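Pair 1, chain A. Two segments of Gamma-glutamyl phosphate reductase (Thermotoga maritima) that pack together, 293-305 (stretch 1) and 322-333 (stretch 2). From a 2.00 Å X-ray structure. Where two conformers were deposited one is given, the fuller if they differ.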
# COMPACT_ATOMS: atom_id res chain seq x y z
N LYS A 293 21.43 12.12 -16.90
CA LYS A 293 21.77 13.26 -16.03
C LYS A 293 21.35 12.97 -14.60
O LYS A 293 21.89 13.54 -13.65
CB LYS A 293 21.07 14.54 -16.50
CG LYS A 293 21.66 15.24 -17.71
CD LYS A 293 21.05 16.68 -17.97
CE LYS A 293 20.61 17.47 -16.67
NZ LYS A 293 19.68 18.65 -16.94
N HIS A 294 20.33 12.13 -14.43
CA HIS A 294 19.80 11.77 -13.12
C HIS A 294 20.34 10.43 -12.58
O HIS A 294 19.79 9.86 -11.64
CB HIS A 294 18.28 11.73 -13.18
CG HIS A 294 17.66 13.07 -13.31
ND1 HIS A 294 17.39 13.65 -14.53
CD2 HIS A 294 17.31 13.98 -12.36
CE1 HIS A 294 16.87 14.85 -14.34
NE2 HIS A 294 16.79 15.06 -13.03
N GLY A 295 21.44 9.97 -13.18
CA GLY A 295 22.10 8.76 -12.77
C GLY A 295 21.41 7.46 -13.18
O GLY A 295 21.68 6.44 -12.59
N VAL A 296 20.57 7.49 -14.21
CA VAL A 296 19.81 6.30 -14.60
C VAL A 296 20.60 5.47 -15.62
O VAL A 296 21.10 5.99 -16.63
CB VAL A 296 18.41 6.64 -15.09
CG1 VAL A 296 17.71 5.41 -15.59
CG2 VAL A 296 17.58 7.26 -13.97
N GLU A 297 20.73 4.18 -15.30
CA GLU A 297 21.26 3.18 -16.22
C GLU A 297 20.16 2.75 -17.21
O GLU A 297 19.13 2.20 -16.83
CB GLU A 297 21.78 1.93 -15.47
CG GLU A 297 22.26 0.85 -16.43
CD GLU A 297 22.71 -0.43 -15.75
OE1 GLU A 297 23.35 -0.36 -14.68
OE2 GLU A 297 22.46 -1.50 -16.32
N VAL A 298 20.39 3.00 -18.49
CA VAL A 298 19.39 2.82 -19.52
C VAL A 298 19.68 1.56 -20.29
O VAL A 298 20.79 1.37 -20.77
CB VAL A 298 19.37 3.98 -20.45
CG1 VAL A 298 18.42 3.73 -21.59
CG2 VAL A 298 18.98 5.27 -19.66
N ARG A 299 18.71 0.67 -20.34
CA ARG A 299 18.81 -0.53 -21.13
C ARG A 299 17.81 -0.38 -22.26
O ARG A 299 16.84 0.36 -22.12
CB ARG A 299 18.48 -1.76 -20.30
CG ARG A 299 19.24 -1.78 -19.00
CD ARG A 299 19.14 -3.08 -18.20
NE ARG A 299 20.05 -2.99 -17.05
CZ ARG A 299 20.07 -3.84 -16.06
NH1 ARG A 299 19.20 -4.84 -16.03
NH2 ARG A 299 20.92 -3.66 -15.06
N GLY A 300 18.05 -1.06 -23.37
CA GLY A 300 17.19 -0.87 -24.53
C GLY A 300 17.16 -2.05 -25.48
O GLY A 300 18.13 -2.83 -25.60
N CYS A 301 16.05 -2.13 -26.20
CA CYS A 301 15.83 -3.11 -27.25
C CYS A 301 16.75 -2.81 -28.41
O CYS A 301 17.47 -1.77 -28.44
CB CYS A 301 14.34 -3.08 -27.69
SG CYS A 301 13.88 -1.65 -28.75
N GLU A 302 16.74 -3.72 -29.38
CA GLU A 302 17.65 -3.57 -30.52
C GLU A 302 17.32 -2.30 -31.31
O GLU A 302 18.23 -1.63 -31.80
CB GLU A 302 17.64 -4.83 -31.45
N LYS A 303 16.06 -1.91 -31.41
CA LYS A 303 15.73 -0.66 -32.13
C LYS A 303 16.16 0.59 -31.36
O LYS A 303 16.61 1.61 -31.95
CB LYS A 303 14.25 -0.61 -32.51
CG LYS A 303 13.94 -1.63 -33.62
CD LYS A 303 12.48 -1.61 -33.96
CE LYS A 303 12.22 -2.54 -35.15
NZ LYS A 303 10.75 -2.73 -35.23
N THR A 304 16.05 0.51 -30.05
CA THR A 304 16.53 1.57 -29.17
C THR A 304 18.06 1.77 -29.35
O THR A 304 18.56 2.90 -29.44
CB THR A 304 16.17 1.24 -27.70
OG1 THR A 304 14.73 1.27 -27.52
CG2 THR A 304 16.71 2.32 -26.74
N ARG A 305 18.76 0.66 -29.42
CA ARG A 305 20.20 0.61 -29.62
C ARG A 305 20.63 1.03 -31.03
O ARG A 305 21.69 1.65 -31.19
CB ARG A 305 20.73 -0.79 -29.36
CG ARG A 305 21.27 -1.03 -27.99
CD ARG A 305 22.42 -2.10 -27.94
NE ARG A 305 22.10 -3.30 -28.73
CZ ARG A 305 22.91 -3.87 -29.64
NH1 ARG A 305 24.11 -3.35 -29.91
NH2 ARG A 305 22.50 -4.95 -30.30
N GLU A 322 11.08 -5.61 -12.07
CA GLU A 322 11.01 -4.33 -11.37
C GLU A 322 12.37 -4.06 -10.74
O GLU A 322 12.82 -4.80 -9.88
CB GLU A 322 9.93 -4.36 -10.28
CG GLU A 322 9.77 -3.03 -9.55
CD GLU A 322 8.83 -3.10 -8.37
OE1 GLU A 322 8.98 -4.02 -7.56
OE2 GLU A 322 7.94 -2.22 -8.22
N TYR A 323 13.04 -3.02 -11.19
CA TYR A 323 14.40 -2.73 -10.73
C TYR A 323 14.44 -2.12 -9.31
O TYR A 323 15.36 -2.41 -8.58
CB TYR A 323 15.10 -1.79 -11.72
CG TYR A 323 15.17 -2.31 -13.15
CD1 TYR A 323 15.89 -3.46 -13.46
CD2 TYR A 323 14.53 -1.66 -14.18
CE1 TYR A 323 15.98 -3.91 -14.75
CE2 TYR A 323 14.62 -2.12 -15.47
CZ TYR A 323 15.33 -3.24 -15.76
OH TYR A 323 15.44 -3.71 -17.06
N LEU A 324 13.47 -1.27 -8.95
CA LEU A 324 13.51 -0.51 -7.68
C LEU A 324 14.89 0.19 -7.53
O LEU A 324 15.55 0.11 -6.49
CB LEU A 324 13.28 -1.43 -6.49
CG LEU A 324 11.89 -1.50 -5.78
CD1 LEU A 324 10.71 -0.95 -6.58
CD2 LEU A 324 11.63 -2.91 -5.23
N ASP A 325 15.34 0.83 -8.60
CA ASP A 325 16.67 1.44 -8.66
C ASP A 325 16.67 2.35 -9.87
O ASP A 325 15.71 2.33 -10.67
CB ASP A 325 17.70 0.33 -8.82
CG ASP A 325 19.09 0.71 -8.35
OD1 ASP A 325 19.37 1.92 -8.08
OD2 ASP A 325 19.97 -0.16 -8.27
N LEU A 326 17.72 3.14 -10.01
CA LEU A 326 17.87 4.04 -11.14
C LEU A 326 18.33 3.25 -12.35
O LEU A 326 19.46 3.40 -12.84
CB LEU A 326 18.86 5.15 -10.79
CG LEU A 326 18.28 6.10 -9.75
CD1 LEU A 326 19.41 6.89 -9.05
CD2 LEU A 326 17.29 7.04 -10.45
N ILE A 327 17.44 2.36 -12.79
CA ILE A 327 17.62 1.56 -13.99
C ILE A 327 16.28 1.63 -14.75
O ILE A 327 15.19 1.73 -14.13
CB ILE A 327 17.94 0.11 -13.62
CG1 ILE A 327 19.12 0.02 -12.67
CG2 ILE A 327 18.22 -0.71 -14.89
CD1 ILE A 327 19.41 -1.36 -12.09
N ILE A 328 16.36 1.59 -16.07
CA ILE A 328 15.15 1.62 -16.88
C ILE A 328 15.39 0.82 -18.15
O ILE A 328 16.52 0.78 -18.68
CB ILE A 328 14.70 3.10 -17.17
CG1 ILE A 328 13.22 3.14 -17.56
CG2 ILE A 328 15.59 3.76 -18.24
CD1 ILE A 328 12.59 4.52 -17.65
N ALA A 329 14.37 0.12 -18.64
CA ALA A 329 14.49 -0.50 -19.95
C ALA A 329 13.53 0.15 -20.92
O ALA A 329 12.37 0.45 -20.58
CB ALA A 329 14.30 -1.98 -19.87
N ILE A 330 14.03 0.40 -22.12
CA ILE A 330 13.28 1.13 -23.14
C ILE A 330 13.05 0.20 -24.29
O ILE A 330 13.99 -0.50 -24.71
CB ILE A 330 14.09 2.38 -23.62
CG1 ILE A 330 14.40 3.31 -22.43
CG2 ILE A 330 13.33 3.09 -24.72
CD1 ILE A 330 15.08 4.61 -22.79
N LYS A 331 11.81 0.14 -24.79
CA LYS A 331 11.48 -0.56 -26.04
C LYS A 331 10.78 0.34 -27.06
O LYS A 331 9.87 1.09 -26.70
CB LYS A 331 10.55 -1.75 -25.75
CG LYS A 331 10.01 -2.44 -27.00
CD LYS A 331 9.85 -3.93 -26.77
CE LYS A 331 9.27 -4.71 -27.94
NZ LYS A 331 8.86 -6.09 -27.45
N VAL A 332 11.12 0.23 -28.33
CA VAL A 332 10.39 0.96 -29.38
C VAL A 332 9.23 0.05 -29.77
O VAL A 332 9.46 -1.14 -29.92
CB VAL A 332 11.26 1.19 -30.63
CG1 VAL A 332 10.43 1.78 -31.82
CG2 VAL A 332 12.44 2.09 -30.33
N VAL A 333 8.03 0.61 -29.91
CA VAL A 333 6.85 -0.11 -30.39
C VAL A 333 6.26 0.63 -31.59
O VAL A 333 6.54 1.82 -31.78
CB VAL A 333 5.79 -0.25 -29.30
CG1 VAL A 333 6.33 -1.08 -28.18
CG2 VAL A 333 5.28 1.15 -28.81

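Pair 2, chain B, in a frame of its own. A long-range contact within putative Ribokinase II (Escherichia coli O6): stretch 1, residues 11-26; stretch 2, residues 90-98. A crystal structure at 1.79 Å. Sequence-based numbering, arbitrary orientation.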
# COMPACT_ATOMS: atom_id res chain seq x y z
N GLU B 11 13.84 6.27 -1.52
CA GLU B 11 12.53 5.96 -0.99
C GLU B 11 12.32 6.32 0.47
O GLU B 11 13.20 6.14 1.31
CB GLU B 11 12.25 4.46 -1.18
CG GLU B 11 13.15 3.52 -0.36
CD GLU B 11 14.52 3.29 -0.99
OE1 GLU B 11 14.89 4.02 -1.93
OE2 GLU B 11 15.24 2.38 -0.52
N ILE B 12 11.13 6.85 0.74
CA ILE B 12 10.71 7.20 2.09
C ILE B 12 9.38 6.46 2.22
O ILE B 12 8.50 6.60 1.38
CB ILE B 12 10.45 8.71 2.24
CG1 ILE B 12 11.77 9.47 2.29
CG2 ILE B 12 9.65 8.97 3.50
CD1 ILE B 12 11.58 10.97 2.41
N LEU B 13 9.26 5.65 3.26
CA LEU B 13 8.03 4.89 3.47
C LEU B 13 7.77 4.73 4.95
O LEU B 13 8.58 5.15 5.78
CB LEU B 13 8.15 3.51 2.82
CG LEU B 13 9.40 2.67 3.16
CD1 LEU B 13 9.02 1.23 3.43
CD2 LEU B 13 10.38 2.76 2.02
N VAL B 14 6.62 4.14 5.29
CA VAL B 14 6.29 3.88 6.68
C VAL B 14 6.29 2.38 6.87
O VAL B 14 6.01 1.62 5.94
CB VAL B 14 4.91 4.45 7.09
CG1 VAL B 14 4.92 5.97 7.01
CG2 VAL B 14 3.82 3.87 6.21
N GLU B 15 6.62 1.94 8.07
CA GLU B 15 6.65 0.52 8.37
C GLU B 15 5.58 0.23 9.41
O GLU B 15 5.40 1.01 10.34
CB GLU B 15 8.02 0.11 8.92
CG GLU B 15 8.22 -1.39 9.06
CD GLU B 15 9.65 -1.76 9.40
OE1 GLU B 15 9.92 -2.13 10.56
OE2 GLU B 15 10.51 -1.69 8.49
N ILE B 16 4.85 -0.86 9.21
CA ILE B 16 3.80 -1.30 10.14
C ILE B 16 4.28 -2.67 10.61
O ILE B 16 4.35 -3.60 9.81
CB ILE B 16 2.42 -1.43 9.45
CG1 ILE B 16 1.88 -0.05 9.05
CG2 ILE B 16 1.43 -2.09 10.40
CD1 ILE B 16 2.61 0.58 7.90
N MSE B 17 4.61 -2.79 11.89
CA MSE B 17 5.15 -4.03 12.43
C MSE B 17 4.17 -4.95 13.16
O MSE B 17 3.30 -4.50 13.89
CB MSE B 17 6.30 -3.72 13.39
CG MSE B 17 7.52 -3.08 12.74
SE MSE B 17 8.78 -2.39 14.05
CE MSE B 17 8.54 -0.53 13.68
N ALA B 18 4.35 -6.25 12.98
CA ALA B 18 3.52 -7.22 13.66
C ALA B 18 3.83 -7.08 15.15
O ALA B 18 4.99 -6.92 15.53
CB ALA B 18 3.86 -8.62 13.19
N SER B 19 2.79 -7.12 15.97
CA SER B 19 2.97 -6.98 17.41
C SER B 19 3.58 -8.22 18.06
O SER B 19 4.18 -8.13 19.13
CB SER B 19 1.63 -6.68 18.08
OG SER B 19 0.78 -7.81 18.01
N LYS B 20 3.43 -9.38 17.42
CA LYS B 20 3.96 -10.62 17.98
C LYS B 20 4.77 -11.47 17.02
O LYS B 20 4.52 -11.47 15.81
CB LYS B 20 2.83 -11.50 18.52
CG LYS B 20 1.89 -10.83 19.51
CD LYS B 20 1.11 -11.89 20.27
CE LYS B 20 -0.19 -11.34 20.81
NZ LYS B 20 -1.13 -11.00 19.70
N ILE B 21 5.74 -12.19 17.56
CA ILE B 21 6.57 -13.07 16.75
C ILE B 21 5.70 -14.25 16.36
O ILE B 21 4.98 -14.80 17.19
CB ILE B 21 7.81 -13.59 17.52
CG1 ILE B 21 8.82 -12.46 17.72
CG2 ILE B 21 8.47 -14.72 16.75
CD1 ILE B 21 8.32 -11.31 18.56
N GLY B 22 5.76 -14.64 15.09
CA GLY B 22 4.96 -15.75 14.62
C GLY B 22 3.60 -15.29 14.10
O GLY B 22 2.76 -16.12 13.74
N GLN B 23 3.39 -13.98 14.06
CA GLN B 23 2.13 -13.43 13.58
C GLN B 23 2.10 -13.44 12.06
O GLN B 23 2.96 -12.85 11.41
CB GLN B 23 1.96 -11.99 14.07
CG GLN B 23 0.62 -11.38 13.74
CD GLN B 23 0.46 -10.00 14.34
OE1 GLN B 23 0.95 -9.74 15.44
NE2 GLN B 23 -0.22 -9.11 13.63
N PRO B 24 1.10 -14.12 11.48
CA PRO B 24 0.96 -14.22 10.02
C PRO B 24 0.30 -12.99 9.40
O PRO B 24 -0.33 -12.19 10.09
CB PRO B 24 0.11 -15.47 9.86
CG PRO B 24 -0.83 -15.35 11.01
CD PRO B 24 0.07 -14.94 12.15
N PHE B 25 0.46 -12.85 8.09
CA PHE B 25 -0.14 -11.75 7.35
C PHE B 25 -1.58 -12.09 6.97
O PHE B 25 -2.38 -11.21 6.68
CB PHE B 25 0.62 -11.49 6.04
CG PHE B 25 1.96 -10.85 6.21
CD1 PHE B 25 2.08 -9.59 6.79
CD2 PHE B 25 3.11 -11.49 5.75
CE1 PHE B 25 3.32 -8.98 6.90
CE2 PHE B 25 4.35 -10.89 5.86
CZ PHE B 25 4.46 -9.63 6.43
N ASP B 26 -1.90 -13.39 6.97
CA ASP B 26 -3.22 -13.83 6.54
C ASP B 26 -4.26 -14.10 7.62
O ASP B 26 -5.19 -14.89 7.42
CB ASP B 26 -3.07 -15.07 5.65
CG ASP B 26 -2.76 -16.31 6.45
OD1 ASP B 26 -2.21 -16.19 7.57
OD2 ASP B 26 -3.05 -17.42 5.95
N ALA B 90 0.26 7.06 -3.36
CA ALA B 90 0.16 6.65 -1.97
C ALA B 90 1.58 6.53 -1.43
O ALA B 90 2.46 5.99 -2.10
CB ALA B 90 -0.56 5.31 -1.87
N THR B 91 1.81 7.04 -0.22
CA THR B 91 3.13 6.96 0.38
C THR B 91 3.48 5.48 0.52
O THR B 91 2.63 4.68 0.92
CB THR B 91 3.15 7.63 1.77
OG1 THR B 91 2.86 9.03 1.61
CG2 THR B 91 4.51 7.48 2.43
N GLY B 92 4.70 5.13 0.16
CA GLY B 92 5.13 3.75 0.26
C GLY B 92 4.95 3.20 1.66
O GLY B 92 4.84 3.96 2.63
N SER B 93 4.91 1.88 1.78
CA SER B 93 4.74 1.23 3.07
C SER B 93 5.36 -0.15 3.08
O SER B 93 5.70 -0.70 2.03
CB SER B 93 3.25 1.10 3.40
OG SER B 93 2.65 0.12 2.56
N ALA B 94 5.51 -0.70 4.28
CA ALA B 94 6.07 -2.03 4.44
C ALA B 94 5.52 -2.67 5.71
O ALA B 94 5.63 -2.10 6.79
CB ALA B 94 7.59 -1.95 4.52
N PHE B 95 4.91 -3.84 5.55
CA PHE B 95 4.37 -4.60 6.68
C PHE B 95 5.43 -5.67 6.95
O PHE B 95 5.91 -6.30 6.02
CB PHE B 95 3.05 -5.30 6.30
CG PHE B 95 1.88 -4.37 6.16
CD1 PHE B 95 1.05 -4.12 7.25
CD2 PHE B 95 1.60 -3.75 4.95
CE1 PHE B 95 -0.05 -3.28 7.13
CE2 PHE B 95 0.50 -2.91 4.81
CZ PHE B 95 -0.33 -2.68 5.91
N VAL B 96 5.79 -5.86 8.20
CA VAL B 96 6.81 -6.84 8.54
C VAL B 96 6.40 -7.72 9.72
O VAL B 96 5.64 -7.29 10.59
CB VAL B 96 8.16 -6.13 8.87
CG1 VAL B 96 7.96 -5.17 10.03
CG2 VAL B 96 9.24 -7.13 9.20
N THR B 97 6.88 -8.96 9.75
CA THR B 97 6.56 -9.85 10.86
C THR B 97 7.71 -10.80 11.20
O THR B 97 8.41 -11.29 10.32
CB THR B 97 5.29 -10.66 10.58
OG1 THR B 97 4.99 -11.47 11.73
CG2 THR B 97 5.47 -11.55 9.36
N TYR B 98 7.88 -11.05 12.50
CA TYR B 98 8.95 -11.93 12.98
C TYR B 98 8.44 -13.34 13.23
O TYR B 98 8.11 -14.07 12.30
CB TYR B 98 9.54 -11.35 14.26
CG TYR B 98 9.93 -9.90 14.14
CD1 TYR B 98 11.04 -9.53 13.39
CD2 TYR B 98 9.18 -8.90 14.76
CE1 TYR B 98 11.40 -8.19 13.26
CE2 TYR B 98 9.53 -7.56 14.63
CZ TYR B 98 10.64 -7.21 13.88
OH TYR B 98 11.01 -5.88 13.75
O HOH W 1 6.72 7.34 -0.47

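What backbone geometry do the two pairs share? Each joins two parallel neighbouring strands of a sheet, and 14 central residues superpose with an RMSD of 0.6 Å. The ladder of hydrogen bonds is the same. In pair 1, Glu297(A) N donates to Leu326(A) O (2.9 Å), Ile328(A) N to Glu297(A) O (2.9 Å), Arg299(A) N to Ile328(A) O (2.8 Å), Ile330(A) N to Arg299(A) O (2.8 Å) and Cys301(A) N to Ile330(A) O (3.0 Å). In pair 2 the matching rungs run from Val14(B) N to Gly92(B) O, at 3.2 Å, up to Ala18(B) N to Val96(B) O, at 2.9 Å. Alternate residues of one strand thus bond on both sides of a residue in the other, as parallel strands require.

How is the face bearing Val298(A) and Ile328(A) filled? Val298(A) CG2 meets Ile328(A) CG2 at 4.0 Å, and Val298(A) CG1 meets Ile330(A) CD1 at 3.7 Å. At the matching positions pair 2 has Glu15(B), Ala94(B) and Val96(B). One contact is shared: Val296(A) CG1 lies 3.8 Å from Ile328(A) CG2, and at the matching positions the longer Leu13(B) reaches the smaller Ala94(B), CD1 of Leu13(B) being 3.7 Å from CB of Ala94(B). The bare Gly300(A) matches selenomethionine Met17(B), whose CG packs 3.5 Å from Val96(B) CG1; a CB on Gly300(A) would clash with Thr304(A) CG2.

What covers the other face? In pair 1 it is partly polar: Arg299(A) NE forms a salt bridge with Glu297(A) OE2 (2.9 Å), while Ile327(A) CG2 lies over one face of the guanidinium, 3.6 Å from Arg299(A) NE. Arg299(A) CB and Ala329(A) CB are 4.2 Å apart. At this bridge pair 2 has its ring on the second strand: Ile16(B) matches the arginine and Phe95(B) the alanine, with Ile16(B) CB 3.7 Å from Phe95(B) CD1. The smaller Ser93(B) stands where Ile327(A) does. Phe25(B) adds its CE1 at 3.7 Å from Phe95(B) CB.

How does each pair fasten the end of the ladder? Cys301(A) and Ala18(B) coincide, and the match continues through Glu302(A) and Ser19(B), after which the chains diverge. Cys301(A) caps a helix: its SG accepts from Thr304(A) N (3.3 Å) and, across the contact, from Val332(A) N (3.4 Å), so one sulfur ties the helix start to the neighbouring strand. Pair 2 instead makes a type II turn from Lys20(B) to Gln23(B), and Thr97(B) OG1 gives a very short hydrogen bond of 2.5 Å to Gln23(B) O. The methyl CG2 of Thr97(B) sits over the Phe25(B) ring face, 4.0 Å from its centroid, so this threonine anchors the returning loop by both polar and apolar contacts.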